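Local coordinates for ESSC (Geobacillus thermodenitrificans, PDB 5FWH), which is a component of the bacterial type VII secretion apparatus, an FtsK/SpoIIIE-related ATPase whose N-terminal forkhead-associated region probably serves in protein-protein recognition, at residues L107-D111 / P112-I116. Sequence-based numbering, arbitrary orientation.
Sequences LVSND and PQADI
Asp115 and Leu107 meet where the chain comes round to lie beside its own strand. The carboxylate of Asp115 takes the backbone N-H of Leu107 in an almost straight bond, Asp115 OD2 to Leu107 N 2.9 Å. The donor comes to the anti side of OD2, slightly out of the carboxylate plane. Chi1 of -58° sets CG of Asp115 beside its own backbone N and brings OD2 to Leu107 N. With an alanine at this position the carboxylate is gone, and the N-H of Leu107 would probably lose its acceptor. Leu107 O receives the N-H of Ile116, Ile116 N to Leu107 O 3.2 Å, nearly in line with the C=O. The next bond is weak: Ser109 N reaches Ile116 O at 3.4 Å. These two backbone bonds make a parallel bridge between Val108 and Ile116. Ile116 O also faces Val108 CA in a C-H...O contact.

A type I turn from Asp111 to Ala114 lies in the loop that brings the chain round to run parallel to the strand. Its closing bond runs from Ala114 N to Asp111 O, 3.0 Å, with the donor well above the carbonyl plane. Ala114 CB points toward the strand, 3.5 Å from Ser109 O. Ser109 OG donates to Asp111 OD2 at 2.8 Å, on the anti lone pair; that oxygen also forms a salt bridge with Arg122.

The loop joins strand 105-109 to its parallel neighbour 116-117 in the mixed sheet. Strand 123-128 flanks 105-109 on its other edge. Val108 and Ile116 both pack across to Phe168 of strand 166-170 in another sheet, consistent with the beta sandwich of a forkhead-associated domain.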
loop_
_atom_site.group_PDB
_atom_site.type_symbol
_atom_site.label_atom_id
_atom_site.label_comp_id
_atom_site.label_asym_id
_atom_site.label_seq_id
_atom_site.Cartn_x
_atom_site.Cartn_y
_atom_site.Cartn_z
ATOM N N LEU A 107 -4.798 -2.476 17.054
ATOM C CA LEU A 107 -3.679 -1.573 16.922
ATOM C C LEU A 107 -2.705 -2.139 15.959
ATOM O O LEU A 107 -2.338 -3.302 16.051
ATOM C CB LEU A 107 -2.930 -1.364 18.263
ATOM C CG LEU A 107 -1.656 -0.457 18.219
ATOM C CD1 LEU A 107 -1.910 0.949 17.632
ATOM C CD2 LEU A 107 -0.987 -0.319 19.606
ATOM N N VAL A 108 -2.277 -1.286 15.040
ATOM C CA VAL A 108 -1.349 -1.614 14.005
ATOM C C VAL A 108 -0.198 -0.639 14.194
ATOM O O VAL A 108 -0.357 0.551 13.990
ATOM C CB VAL A 108 -1.978 -1.398 12.635
ATOM C CG1 VAL A 108 -0.980 -1.820 11.587
ATOM C CG2 VAL A 108 -3.243 -2.290 12.490
ATOM N N SER A 109 0.940 -1.151 14.628
ATOM C CA SER A 109 2.144 -0.346 14.832
ATOM C C SER A 109 3.322 -1.253 15.156
ATOM O O SER A 109 3.253 -2.466 15.009
ATOM C CB SER A 109 1.936 0.591 15.999
ATOM O OG SER A 109 1.945 -0.194 17.176
ATOM N N ASN A 110 4.423 -0.638 15.573
ATOM C CA ASN A 110 5.600 -1.374 15.868
ATOM C C ASN A 110 5.773 -1.591 17.318
ATOM O O ASN A 110 6.734 -2.234 17.702
ATOM C CB ASN A 110 6.842 -0.721 15.315
ATOM C CG ASN A 110 7.953 -1.714 15.181
ATOM O OD1 ASN A 110 7.740 -2.822 14.671
ATOM N ND2 ASN A 110 9.104 -1.385 15.692
ATOM N N ASP A 111 4.811 -1.131 18.118
ATOM C CA ASP A 111 4.798 -1.423 19.539
ATOM C C ASP A 111 4.692 -2.923 19.833
ATOM O O ASP A 111 3.955 -3.670 19.083
ATOM C CB ASP A 111 3.651 -0.693 20.227
ATOM C CG ASP A 111 3.761 0.796 20.086
ATOM O OD1 ASP A 111 4.482 1.454 20.901
ATOM O OD2 ASP A 111 3.150 1.317 19.133
ATOM N N PRO A 112 5.366 -3.367 20.938
ATOM C CA PRO A 112 5.368 -4.743 21.404
ATOM C C PRO A 112 3.994 -5.325 21.571
ATOM O O PRO A 112 3.826 -6.497 21.310
ATOM C CB PRO A 112 6.006 -4.655 22.789
ATOM C CG PRO A 112 6.921 -3.512 22.669
ATOM C CD PRO A 112 6.151 -2.517 21.863
ATOM N N GLN A 113 3.033 -4.504 21.998
ATOM C CA GLN A 113 1.671 -4.966 22.256
ATOM C C GLN A 113 0.677 -4.761 21.100
ATOM O O GLN A 113 -0.536 -4.922 21.302
ATOM C CB GLN A 113 1.191 -4.361 23.574
ATOM C CG GLN A 113 2.205 -4.601 24.737
ATOM C CD GLN A 113 2.557 -6.075 24.926
ATOM O OE1 GLN A 113 3.720 -6.454 25.096
ATOM N NE2 GLN A 113 1.550 -6.911 24.912
ATOM N N ALA A 114 1.198 -4.494 19.899
ATOM C CA ALA A 114 0.381 -4.334 18.688
ATOM C C ALA A 114 -0.332 -5.609 18.341
ATOM O O ALA A 114 0.252 -6.690 18.417
ATOM C CB ALA A 114 1.249 -3.916 17.510
ATOM N N ASP A 115 -1.605 -5.499 17.997
ATOM C CA ASP A 115 -2.347 -6.666 17.443
ATOM C C ASP A 115 -1.775 -7.136 16.081
ATOM O O ASP A 115 -1.811 -8.323 15.733
ATOM C CB ASP A 115 -3.831 -6.315 17.313
ATOM C CG ASP A 115 -4.456 -5.894 18.652
ATOM O OD1 ASP A 115 -4.814 -6.827 19.412
ATOM O OD2 ASP A 115 -4.584 -4.660 18.949
ATOM N N ILE A 116 -1.323 -6.190 15.263
ATOM C CA ILE A 116 -0.619 -6.497 14.032
ATOM C C ILE A 116 0.657 -5.713 14.071
ATOM O O ILE A 116 0.611 -4.497 14.116
ATOM C CB ILE A 116 -1.398 -6.116 12.767
ATOM C CG1 ILE A 116 -2.763 -6.846 12.729
ATOM C CG2 ILE A 116 -0.576 -6.421 11.513
ATOM C CD1 ILE A 116 -3.569 -6.442 11.509
#